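Local coordinates for protein acetylserotonin O-methyltransferase (Homo sapiens, PDB 4A6D) that catalyses transfer of a methyl group from S-adenosyl-L-methionine to N-acetylserotonin, the reaction that forms melatonin, at residues L31-L36 with V49-A55; F180-L186 with E244-L250; D236-L242 with H264-I269. The contacts are given in a common frame with arbitrary orientation. Where two conformers were deposited one is given. Residues are numbered along the deposited sequence.

Contact 1: residues L31-L36 with V49-A55; sequences LGVFDL and VAAGVRA
Val53, Leu36 and Leu31 supply most of the surface buried in this contact, which is mainly apolar and has no hydrogen bond across it. Gly32 sets the path of residues 31-36. With phi/psi of 74/25 it closes helix 7-31 in a Schellman motif, and it is also the N-cap of the next helix, 33-39. Leu36 N bonds to Gly32 O (3.1 Å) in the first turn. Residues 49-53 are the last part of helix 46-53, with Val53 N bonded to Val49 O at 2.9 Å. Arg54 then takes a positive phi (59/62) and Ala55 is extended. The CA atoms of Leu31 and Val53 are 5.6 Å apart, those of Leu36 and Gly52 6.9 Å.

Val53 (chi1 m) points toward residues 31-36, at the junction of the two helices. Val53 CG1 packs against the carbonyl of Leu31, 3.1 Å from Leu31 O, and lies 4.1 Å from Val33 CG2. Leu31 (m, t) also points across, with its CB 4.1 Å from Val53 CB and its CD2 4.4 Å from Ala55 CB. Leu36 (t, p) reaches over the backbone of the other helix. Leu36 CD1 is 3.8 Å from Gly52 CA, and Leu36 CD2 is 3.8 Å from Val49 CA. An ideal CB on Gly52 would lie 2.5 Å from Leu36 CD2, a clash, so the missing side chain allows this close approach. Val33 CG2 meets Val49 CG1 at 4.4 Å. Val33 and Val49 also rest on helix 57-69, through Leu64 and Thr60. Leu31 packs on Arg125 of the second subunit. Such helix packing belongs to the winged-helix-like dimerisation domain of this O-methyltransferase family.

Contact 2: residues F180-L186 with E244-L250; sequences FPLMCDL and EADLYIL
Main-chain hydrogen bonds join two parallel strands, 182-186 and the first part of 247-251, at the centre of the Rossmann-like sheet of a class I methyltransferase. Cys184 N bonds to Leu247 O (2.8 Å), Ile249 N to Cys184 O (2.8 Å) and Leu186 N to Ile249 O (3.0 Å). At the start of the ladder, Leu182 O accepts from both Asp246 N (2.8 Å) and Leu247 N (3.3 Å). Leu182 N is bound by Asp246 OD2 at 2.8 Å, while Asp246 OD1 forms a salt bridge with Lys274.

The axes of the short strand segments approach to 4.7 Å and cross at -23°. Met183 pairs with Leu247, Cys184 with Tyr248 and Asp185 with Ile249, at CA-CA distances of 4.7 to 4.9 Å. Strand 205-210 bonds to the other edge of 182-186.

Met183, Asp185, Leu247 and Ile249 share one face. There Met183 SD lies 3.9 Å from Leu247 CD2 and 4.2 Å from Ile249 CD1. Cys184 and Tyr248 are on the opposite face. Helix 259-272 packs on Tyr248, Leu186 and Leu250. Tyr248 CD1 is 3.8 Å from Cys184 CB and 3.7 Å from Leu186 CD1. The Tyr248 hydroxyl bonds to Pro243 O. Before the strand, Phe180 receives a CH-pi contact: Leu247 CD1 sits over its ring face, 4.0 Å from the centroid.

Contact 3: residues D236-L242 with H264-I269; sequences DFFKDPL and HLLERI. With ZN (zinc ion), chain B; SAM (S-adenosylmethionine), chain D.
A loop packs against a helix here, beside the SAM pocket of the methyltransferase domain. Residues 236-242 lie in the loop between strands 230-234 and 247-251. Residues 264-269 are a middle part of helix 259-272. Phe238 and Leu265 have CA atoms 5.9 Å apart, Leu242 and Ile269 7.7 Å.

The loop folds tightly on itself. Asp236 OD1 accepts from Phe238 N (3.0 Å), an Asx turn. Asp236 O accepts from Lys239 N (3.1 Å) and Asp240 N (2.9 Å). Asp240 OD2 binds Asp236 N at 2.8 Å. In this conformation Asp236 OD1 and Phe237 N face the adenine: SAM N6 donates to Asp236 OD1 (2.6 Å), and Phe237 N donates to SAM N1 (2.9 Å).

The Phe237 ring (chi1 p) is sandwiched. SAM C5 lies over one face, and Leu265 CD2 lies over the other, 4.2 Å from the centroid. Phe238 (chi1 m) sets CE1 3.7 Å from Leu265 CB, and its ring stacks edge-to-face with Trp257. Leu242 CD1 meets Ile269 CG1 at 3.9 Å. Glu267, which takes no part in the packing, binds zinc through OE1 (2.2 Å), together with His271 and a water.

Arg268 (chi1 m, chi2 t) points toward the loop. Arg268 NE donates to Phe237 O (2.9 Å). Arg268 NH2 donates weakly to the same Phe237 O (3.0 Å) and makes a very short bond to Asp240 O (2.5 Å). Within this contact the cationic guanidinium thus binds main-chain carbonyls, not carboxylates, which ties the helix to the backbone of the adenine-binding loop.

Overall arrangement
Contacts 2 and 3 are neighbours in the methyltransferase domain, with centres 13 Å apart. They touch: Leu186 CD1 is 3.5 Å from Ile269 CD1, and Leu250 CD2 is 3.8 Å from Leu265 CD2. Helix 259-272 thus covers the strand pair of contact 2 and also meets the loop of contact 3. Their segments alternate along the chain, and both adjoin the SAM pocket. Contact 3 binds the adenine directly, while the side chain of Asp185 in contact 2 lies about 5 Å from SAM. Contact 1 belongs to the dimerisation domain, across the chain's centre. Its centre is 43 Å from that of contact 2 and 46 Å from that of contact 3.

Contact 1: residues L31-L36 with V49-A55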
loop_
_atom_site.group_PDB
_atom_site.type_symbol
_atom_site.label_atom_id
_atom_site.label_comp_id
_atom_site.label_asym_id
_atom_site.label_seq_id
_atom_site.Cartn_x
_atom_site.Cartn_y
_atom_site.Cartn_z
ATOM N N LEU A 31 12.501 11.288 3.977
ATOM C CA LEU A 31 13.788 11.371 4.677
ATOM C C LEU A 31 14.929 11.997 3.857
ATOM O O LEU A 31 15.944 12.398 4.428
ATOM C CB LEU A 31 14.189 10.026 5.266
ATOM C CG LEU A 31 13.399 9.575 6.471
ATOM C CD1 LEU A 31 13.384 8.065 6.555
ATOM C CD2 LEU A 31 13.969 10.161 7.746
ATOM N N GLY A 32 14.724 12.110 2.547
ATOM C CA GLY A 32 15.676 12.690 1.602
ATOM C C GLY A 32 16.879 11.825 1.270
ATOM O O GLY A 32 17.915 12.357 0.860
ATOM N N VAL A 33 16.739 10.484 1.411
ATOM C CA VAL A 33 17.772 9.470 1.140
ATOM C C VAL A 33 18.443 9.680 -0.228
ATOM O O VAL A 33 19.672 9.747 -0.309
ATOM C CB VAL A 33 17.204 8.026 1.300
ATOM C CG1 VAL A 33 18.180 6.973 0.788
ATOM C CG2 VAL A 33 16.813 7.745 2.744
ATOM N N PHE A 34 17.621 9.792 -1.283
ATOM C CA PHE A 34 18.053 9.970 -2.673
ATOM C C PHE A 34 18.803 11.275 -2.921
ATOM O O PHE A 34 19.800 11.251 -3.641
ATOM C CB PHE A 34 16.874 9.777 -3.640
ATOM C CG PHE A 34 16.078 8.524 -3.338
ATOM C CD1 PHE A 34 16.647 7.261 -3.493
ATOM C CD2 PHE A 34 14.776 8.608 -2.859
ATOM C CE1 PHE A 34 15.925 6.107 -3.180
ATOM C CE2 PHE A 34 14.045 7.452 -2.571
ATOM C CZ PHE A 34 14.629 6.210 -2.722
ATOM N N ASP A 35 18.368 12.389 -2.282
ATOM C CA ASP A 35 19.029 13.697 -2.383
ATOM C C ASP A 35 20.429 13.649 -1.756
ATOM O O ASP A 35 21.393 14.072 -2.398
ATOM C CB ASP A 35 18.183 14.810 -1.734
ATOM C CG ASP A 35 16.972 15.248 -2.536
ATOM O OD1 ASP A 35 17.080 15.333 -3.786
ATOM O OD2 ASP A 35 15.943 15.586 -1.912
ATOM N N LEU A 36 20.535 13.100 -0.527
ATOM C CA LEU A 36 21.782 12.931 0.221
ATOM C C LEU A 36 22.793 12.093 -0.570
ATOM O O LEU A 36 23.984 12.417 -0.560
ATOM C CB LEU A 36 21.494 12.258 1.576
ATOM C CG LEU A 36 22.667 12.152 2.554
ATOM C CD1 LEU A 36 22.858 13.455 3.314
ATOM C CD2 LEU A 36 22.454 11.020 3.530
ATOM N N VAL A 49 24.359 7.543 5.986
ATOM C CA VAL A 49 22.985 7.837 5.557
ATOM C C VAL A 49 22.184 8.216 6.808
ATOM O O VAL A 49 21.650 9.317 6.855
ATOM C CB VAL A 49 22.320 6.688 4.744
ATOM C CG1 VAL A 49 20.867 7.010 4.417
ATOM C CG2 VAL A 49 23.089 6.400 3.463
ATOM N N ALA A 50 22.180 7.329 7.846
ATOM C CA ALA A 50 21.495 7.523 9.133
ATOM C C ALA A 50 21.790 8.888 9.761
ATOM O O ALA A 50 20.872 9.526 10.277
ATOM C CB ALA A 50 21.858 6.414 10.104
ATOM N N ALA A 51 23.061 9.339 9.687
ATOM C CA ALA A 51 23.507 10.632 10.194
ATOM C C ALA A 51 22.968 11.794 9.332
ATOM O O ALA A 51 22.523 12.796 9.887
ATOM C CB ALA A 51 25.027 10.678 10.260
ATOM N N GLY A 52 22.996 11.629 8.004
ATOM C CA GLY A 52 22.544 12.625 7.030
ATOM C C GLY A 52 21.046 12.859 6.963
ATOM O O GLY A 52 20.608 13.963 6.621
ATOM N N VAL A 53 20.246 11.816 7.245
ATOM C CA VAL A 53 18.775 11.875 7.258
ATOM C C VAL A 53 18.224 12.071 8.681
ATOM O O VAL A 53 17.023 12.306 8.850
ATOM C CB VAL A 53 18.076 10.710 6.496
ATOM C CG1 VAL A 53 18.478 10.692 5.029
ATOM C CG2 VAL A 53 18.331 9.352 7.150
ATOM N N ARG A 54 19.121 11.992 9.694
ATOM C CA ARG A 54 18.829 12.124 11.124
ATOM C C ARG A 54 17.816 11.074 11.572
ATOM O O ARG A 54 16.705 11.389 11.998
ATOM C CB ARG A 54 18.476 13.576 11.512
ATOM C CG ARG A 54 19.730 14.405 11.765
ATOM C CD ARG A 54 19.558 15.883 11.480
ATOM N NE ARG A 54 19.731 16.210 10.062
ATOM C CZ ARG A 54 20.890 16.545 9.496
ATOM N NH1 ARG A 54 22.009 16.569 10.215
ATOM N NH2 ARG A 54 20.940 16.847 8.203
ATOM N N ALA A 55 18.223 9.801 11.428
ATOM C CA ALA A 55 17.415 8.625 11.726
ATOM C C ALA A 55 18.247 7.524 12.380
ATOM O O ALA A 55 19.475 7.624 12.453
ATOM C CB ALA A 55 16.764 8.113 10.445
#

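Contact 2: residues F180-L186 with E244-L250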
loop_
_atom_site.group_PDB
_atom_site.type_symbol
_atom_site.label_atom_id
_atom_site.label_comp_id
_atom_site.label_asym_id
_atom_site.label_seq_id
_atom_site.Cartn_x
_atom_site.Cartn_y
_atom_site.Cartn_z
ATOM N N PHE A 180 -4.375 27.693 -32.466
ATOM C CA PHE A 180 -4.991 28.458 -31.386
ATOM C C PHE A 180 -3.954 29.422 -30.824
ATOM O O PHE A 180 -3.258 29.080 -29.873
ATOM C CB PHE A 180 -5.466 27.497 -30.282
ATOM C CG PHE A 180 -6.329 26.351 -30.745
ATOM C CD1 PHE A 180 -7.638 26.571 -31.168
ATOM C CD2 PHE A 180 -5.860 25.041 -30.690
ATOM C CE1 PHE A 180 -8.453 25.502 -31.555
ATOM C CE2 PHE A 180 -6.669 23.967 -31.092
ATOM C CZ PHE A 180 -7.958 24.206 -31.529
ATOM N N PRO A 181 -3.796 30.612 -31.403
ATOM C CA PRO A 181 -2.776 31.547 -30.893
ATOM C C PRO A 181 -2.906 31.947 -29.423
ATOM O O PRO A 181 -1.904 32.116 -28.749
ATOM C CB PRO A 181 -2.934 32.772 -31.806
ATOM C CG PRO A 181 -3.656 32.287 -32.984
ATOM C CD PRO A 181 -4.554 31.215 -32.521
ATOM N N LEU A 182 -4.128 32.114 -28.940
ATOM C CA LEU A 182 -4.365 32.522 -27.569
ATOM C C LEU A 182 -4.995 31.365 -26.781
ATOM O O LEU A 182 -5.969 30.759 -27.240
ATOM C CB LEU A 182 -5.184 33.816 -27.576
ATOM C CG LEU A 182 -5.740 34.417 -26.282
ATOM C CD1 LEU A 182 -4.677 34.552 -25.170
ATOM C CD2 LEU A 182 -6.397 35.751 -26.581
ATOM N N MET A 183 -4.377 31.006 -25.635
ATOM C CA MET A 183 -4.833 29.863 -24.833
ATOM C C MET A 183 -5.153 30.208 -23.397
ATOM O O MET A 183 -4.636 31.183 -22.861
ATOM C CB MET A 183 -3.788 28.731 -24.854
ATOM C CG MET A 183 -3.414 28.262 -26.223
ATOM S SD MET A 183 -2.283 26.871 -26.101
ATOM C CE MET A 183 -1.903 26.606 -27.817
ATOM N N CYS A 184 -5.960 29.363 -22.748
ATOM C CA CYS A 184 -6.274 29.533 -21.329
ATOM C C CYS A 184 -6.273 28.182 -20.627
ATOM O O CYS A 184 -7.012 27.280 -21.029
ATOM C CB CYS A 184 -7.580 30.296 -21.099
ATOM S SG CYS A 184 -8.033 30.464 -19.347
ATOM N N ASP A 185 -5.411 28.033 -19.608
ATOM C CA ASP A 185 -5.349 26.801 -18.801
ATOM C C ASP A 185 -6.249 26.999 -17.590
ATOM O O ASP A 185 -5.888 27.725 -16.657
ATOM C CB ASP A 185 -3.913 26.435 -18.375
ATOM C CG ASP A 185 -3.763 24.998 -17.892
ATOM O OD1 ASP A 185 -4.788 24.276 -17.833
ATOM O OD2 ASP A 185 -2.628 24.601 -17.539
ATOM N N LEU A 186 -7.470 26.439 -17.667
ATOM C CA LEU A 186 -8.487 26.573 -16.616
ATOM C C LEU A 186 -8.175 25.632 -15.512
ATOM O O LEU A 186 -8.231 24.419 -15.715
ATOM C CB LEU A 186 -9.881 26.285 -17.181
ATOM C CG LEU A 186 -10.439 27.301 -18.150
ATOM C CD1 LEU A 186 -11.571 26.712 -18.903
ATOM C CD2 LEU A 186 -10.906 28.536 -17.428
ATOM N N GLU A 244 -10.362 35.693 -22.443
ATOM C CA GLU A 244 -10.645 35.409 -23.865
ATOM C C GLU A 244 -9.560 34.508 -24.367
ATOM O O GLU A 244 -8.390 34.697 -24.003
ATOM C CB GLU A 244 -10.726 36.673 -24.729
ATOM C CG GLU A 244 -12.135 37.245 -24.802
ATOM C CD GLU A 244 -12.243 38.717 -24.429
ATOM O OE1 GLU A 244 -12.095 39.044 -23.226
ATOM O OE2 GLU A 244 -12.473 39.544 -25.343
ATOM N N ALA A 245 -9.948 33.467 -25.109
ATOM C CA ALA A 245 -9.013 32.452 -25.596
ATOM C C ALA A 245 -9.610 31.714 -26.782
ATOM O O ALA A 245 -10.840 31.664 -26.936
ATOM C CB ALA A 245 -8.684 31.454 -24.484
ATOM N N ASP A 246 -8.728 31.156 -27.628
ATOM C CA ASP A 246 -9.096 30.389 -28.812
ATOM C C ASP A 246 -9.207 28.953 -28.369
ATOM O O ASP A 246 -10.005 28.203 -28.926
ATOM C CB ASP A 246 -8.017 30.536 -29.912
ATOM C CG ASP A 246 -7.780 31.973 -30.339
ATOM O OD1 ASP A 246 -8.749 32.636 -30.733
ATOM O OD2 ASP A 246 -6.623 32.430 -30.272
ATOM N N LEU A 247 -8.404 28.583 -27.345
ATOM C CA LEU A 247 -8.362 27.243 -26.742
ATOM C C LEU A 247 -8.434 27.300 -25.226
ATOM O O LEU A 247 -7.649 28.011 -24.580
ATOM C CB LEU A 247 -7.102 26.485 -27.197
ATOM C CG LEU A 247 -6.883 25.072 -26.665
ATOM C CD1 LEU A 247 -7.808 24.077 -27.320
ATOM C CD2 LEU A 247 -5.445 24.649 -26.842
ATOM N N TYR A 248 -9.369 26.529 -24.657
ATOM C CA TYR A 248 -9.469 26.339 -23.204
ATOM C C TYR A 248 -8.947 24.935 -22.878
ATOM O O TYR A 248 -9.370 23.969 -23.516
ATOM C CB TYR A 248 -10.907 26.569 -22.705
ATOM C CG TYR A 248 -11.312 28.029 -22.825
ATOM C CD1 TYR A 248 -11.017 28.941 -21.813
ATOM C CD2 TYR A 248 -11.894 28.519 -23.995
ATOM C CE1 TYR A 248 -11.308 30.292 -21.949
ATOM C CE2 TYR A 248 -12.201 29.878 -24.138
ATOM C CZ TYR A 248 -11.899 30.755 -23.114
ATOM O OH TYR A 248 -12.246 32.075 -23.207
ATOM N N ILE A 249 -7.968 24.828 -21.960
ATOM C CA ILE A 249 -7.360 23.547 -21.557
ATOM C C ILE A 249 -7.905 23.121 -20.203
ATOM O O ILE A 249 -7.859 23.908 -19.263
ATOM C CB ILE A 249 -5.803 23.600 -21.549
ATOM C CG1 ILE A 249 -5.238 24.181 -22.882
ATOM C CG2 ILE A 249 -5.184 22.231 -21.170
ATOM C CD1 ILE A 249 -3.672 24.421 -22.935
ATOM N N LEU A 250 -8.427 21.896 -20.097
ATOM C CA LEU A 250 -8.913 21.371 -18.810
ATOM C C LEU A 250 -8.117 20.102 -18.470
ATOM O O LEU A 250 -8.461 19.009 -18.946
ATOM C CB LEU A 250 -10.431 21.080 -18.806
ATOM C CG LEU A 250 -11.425 22.238 -18.736
ATOM C CD1 LEU A 250 -12.832 21.716 -18.913
ATOM C CD2 LEU A 250 -11.373 22.943 -17.400
#

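Contact 3: residues D236-L242 with H264-I269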
loop_
_atom_site.group_PDB
_atom_site.type_symbol
_atom_site.label_atom_id
_atom_site.label_comp_id
_atom_site.label_asym_id
_atom_site.label_seq_id
_atom_site.Cartn_x
_atom_site.Cartn_y
_atom_site.Cartn_z
ATOM N N ASP A 236 -13.052 32.252 -10.129
ATOM C CA ASP A 236 -13.813 31.017 -10.012
ATOM C C ASP A 236 -14.385 30.650 -11.396
ATOM O O ASP A 236 -15.281 31.331 -11.877
ATOM C CB ASP A 236 -14.923 31.187 -8.947
ATOM C CG ASP A 236 -15.891 30.021 -8.832
ATOM O OD1 ASP A 236 -15.625 28.939 -9.455
ATOM O OD2 ASP A 236 -16.892 30.161 -8.112
ATOM N N PHE A 237 -13.920 29.556 -11.999
ATOM C CA PHE A 237 -14.422 29.191 -13.331
ATOM C C PHE A 237 -15.918 28.836 -13.451
ATOM O O PHE A 237 -16.473 28.847 -14.558
ATOM C CB PHE A 237 -13.489 28.265 -14.112
ATOM C CG PHE A 237 -13.046 26.977 -13.456
ATOM C CD1 PHE A 237 -13.947 26.196 -12.730
ATOM C CD2 PHE A 237 -11.757 26.497 -13.639
ATOM C CE1 PHE A 237 -13.560 24.965 -12.197
ATOM C CE2 PHE A 237 -11.359 25.286 -13.066
ATOM C CZ PHE A 237 -12.261 24.537 -12.334
ATOM N N PHE A 238 -16.586 28.640 -12.301
ATOM C CA PHE A 238 -18.025 28.365 -12.254
ATOM C C PHE A 238 -18.881 29.598 -12.331
ATOM O O PHE A 238 -20.070 29.467 -12.599
ATOM C CB PHE A 238 -18.411 27.525 -11.020
ATOM C CG PHE A 238 -17.938 26.098 -11.114
ATOM C CD1 PHE A 238 -18.424 25.251 -12.105
ATOM C CD2 PHE A 238 -16.974 25.612 -10.243
ATOM C CE1 PHE A 238 -17.947 23.944 -12.226
ATOM C CE2 PHE A 238 -16.521 24.294 -10.340
ATOM C CZ PHE A 238 -16.986 23.478 -11.354
ATOM N N LYS A 239 -18.315 30.801 -12.116
ATOM C CA LYS A 239 -19.141 32.004 -12.142
ATOM C C LYS A 239 -18.482 33.279 -12.674
ATOM O O LYS A 239 -19.197 34.179 -13.126
ATOM C CB LYS A 239 -19.800 32.243 -10.773
ATOM C CG LYS A 239 -18.896 31.938 -9.578
ATOM C CD LYS A 239 -19.640 31.958 -8.258
ATOM C CE LYS A 239 -20.174 30.608 -7.832
ATOM N NZ LYS A 239 -20.813 30.680 -6.481
ATOM N N ASP A 240 -17.139 33.369 -12.625
ATOM C CA ASP A 240 -16.427 34.569 -13.086
ATOM C C ASP A 240 -16.298 34.654 -14.592
ATOM O O ASP A 240 -16.449 33.623 -15.228
ATOM C CB ASP A 240 -15.041 34.608 -12.451
ATOM C CG ASP A 240 -15.059 34.942 -10.978
ATOM O OD1 ASP A 240 -16.120 35.379 -10.480
ATOM O OD2 ASP A 240 -13.997 34.869 -10.351
ATOM N N PRO A 241 -16.038 35.831 -15.233
ATOM C CA PRO A 241 -15.836 35.801 -16.701
ATOM C C PRO A 241 -14.499 35.106 -16.987
ATOM O O PRO A 241 -13.530 35.269 -16.216
ATOM C CB PRO A 241 -15.843 37.275 -17.112
ATOM C CG PRO A 241 -15.457 38.017 -15.874
ATOM C CD PRO A 241 -15.823 37.187 -14.679
ATOM N N LEU A 242 -14.472 34.251 -18.027
ATOM C CA LEU A 242 -13.244 33.522 -18.365
ATOM C C LEU A 242 -12.374 34.417 -19.226
ATOM O O LEU A 242 -12.912 35.259 -19.965
ATOM C CB LEU A 242 -13.515 32.188 -19.094
ATOM C CG LEU A 242 -14.525 31.187 -18.498
ATOM C CD1 LEU A 242 -14.746 30.022 -19.458
ATOM C CD2 LEU A 242 -14.100 30.694 -17.163
ATOM N N HIS A 264 -22.037 22.071 -16.284
ATOM C CA HIS A 264 -22.127 23.507 -16.015
ATOM C C HIS A 264 -20.886 24.260 -16.522
ATOM O O HIS A 264 -21.025 25.237 -17.263
ATOM C CB HIS A 264 -22.401 23.763 -14.520
ATOM C CG HIS A 264 -22.430 25.211 -14.125
ATOM N ND1 HIS A 264 -21.662 25.685 -13.075
ATOM C CD2 HIS A 264 -23.141 26.241 -14.642
ATOM C CE1 HIS A 264 -21.918 26.979 -12.997
ATOM N NE2 HIS A 264 -22.801 27.358 -13.917
ATOM N N LEU A 265 -19.685 23.777 -16.157
ATOM C CA LEU A 265 -18.414 24.384 -16.564
ATOM C C LEU A 265 -18.243 24.300 -18.100
ATOM O O LEU A 265 -17.866 25.298 -18.719
ATOM C CB LEU A 265 -17.210 23.726 -15.832
ATOM C CG LEU A 265 -15.821 24.199 -16.311
ATOM C CD1 LEU A 265 -15.616 25.730 -16.071
ATOM C CD2 LEU A 265 -14.733 23.393 -15.694
ATOM N N LEU A 266 -18.547 23.117 -18.704
ATOM C CA LEU A 266 -18.442 22.950 -20.128
ATOM C C LEU A 266 -19.329 23.921 -20.895
ATOM O O LEU A 266 -18.879 24.472 -21.900
ATOM C CB LEU A 266 -18.664 21.504 -20.565
ATOM C CG LEU A 266 -17.580 20.478 -20.137
ATOM C CD1 LEU A 266 -17.959 19.115 -20.576
ATOM C CD2 LEU A 266 -16.221 20.837 -20.688
ATOM N N GLU A 267 -20.552 24.181 -20.370
ATOM C CA GLU A 267 -21.545 25.095 -20.929
ATOM C C GLU A 267 -21.025 26.544 -20.941
ATOM O O GLU A 267 -21.112 27.223 -21.965
ATOM C CB GLU A 267 -22.880 24.985 -20.164
ATOM C CG GLU A 267 -23.744 23.787 -20.546
ATOM C CD GLU A 267 -24.538 23.845 -21.847
ATOM O OE1 GLU A 267 -24.347 24.793 -22.646
ATOM O OE2 GLU A 267 -25.367 22.931 -22.063
ATOM N N ARG A 268 -20.415 26.978 -19.830
ATOM C CA ARG A 268 -19.829 28.320 -19.667
ATOM C C ARG A 268 -18.698 28.541 -20.672
ATOM O O ARG A 268 -18.659 29.590 -21.305
ATOM C CB ARG A 268 -19.347 28.508 -18.222
ATOM C CG ARG A 268 -20.520 28.500 -17.237
ATOM C CD ARG A 268 -20.240 29.093 -15.858
ATOM N NE ARG A 268 -18.916 29.688 -15.765
ATOM C CZ ARG A 268 -18.666 30.986 -15.806
ATOM N NH1 ARG A 268 -19.667 31.861 -15.835
ATOM N NH2 ARG A 268 -17.420 31.423 -15.773
ATOM N N ILE A 269 -17.816 27.515 -20.845
ATOM C CA ILE A 269 -16.690 27.517 -21.793
ATOM C C ILE A 269 -17.235 27.581 -23.201
ATOM O O ILE A 269 -16.768 28.398 -23.984
ATOM C CB ILE A 269 -15.786 26.269 -21.610
ATOM C CG1 ILE A 269 -15.167 26.226 -20.183
ATOM C CG2 ILE A 269 -14.722 26.183 -22.735
ATOM C CD1 ILE A 269 -14.371 24.884 -19.919
HETATM ZN ZN ZN B . -25.629 26.020 -23.880
HETATM N N SAM D . -4.386 21.528 -14.212
HETATM C CA SAM D . -3.420 21.206 -13.138
HETATM C C SAM D . -2.603 19.907 -13.293
HETATM O O SAM D . -3.093 18.999 -13.932
HETATM O OXT SAM D . -1.448 19.734 -12.786
HETATM C CB SAM D . -4.180 21.276 -11.837
HETATM C CG SAM D . -5.195 20.141 -11.655
HETATM S SD SAM D . -5.932 20.308 -9.990
HETATM C CE SAM D . -6.639 18.723 -9.794
HETATM C "C5'" SAM D . -7.511 21.165 -10.302
HETATM C "C4'" SAM D . -7.163 22.660 -10.346
HETATM O "O4'" SAM D . -8.409 23.320 -10.476
HETATM C "C3'" SAM D . -6.500 23.170 -9.008
HETATM O "O3'" SAM D . -5.303 23.921 -9.273
HETATM C "C2'" SAM D . -7.658 23.995 -8.356
HETATM O "O2'" SAM D . -7.301 25.090 -7.512
HETATM C "C1'" SAM D . -8.404 24.484 -9.611
HETATM N N9 SAM D . -9.799 24.881 -9.326
HETATM C C8 SAM D . -10.727 24.165 -8.574
HETATM N N7 SAM D . -11.858 24.805 -8.540
HETATM C C5 SAM D . -11.725 26.012 -9.218
HETATM C C6 SAM D . -12.554 27.113 -9.500
HETATM N N6 SAM D . -13.849 27.076 -9.102
HETATM N N1 SAM D . -12.068 28.154 -10.267
HETATM C C2 SAM D . -10.788 28.194 -10.663
HETATM N N3 SAM D . -9.973 27.163 -10.397
HETATM C C4 SAM D . -10.394 26.057 -9.751
HETATM O O HOH W 1 -27.309 26.973 -24.947
#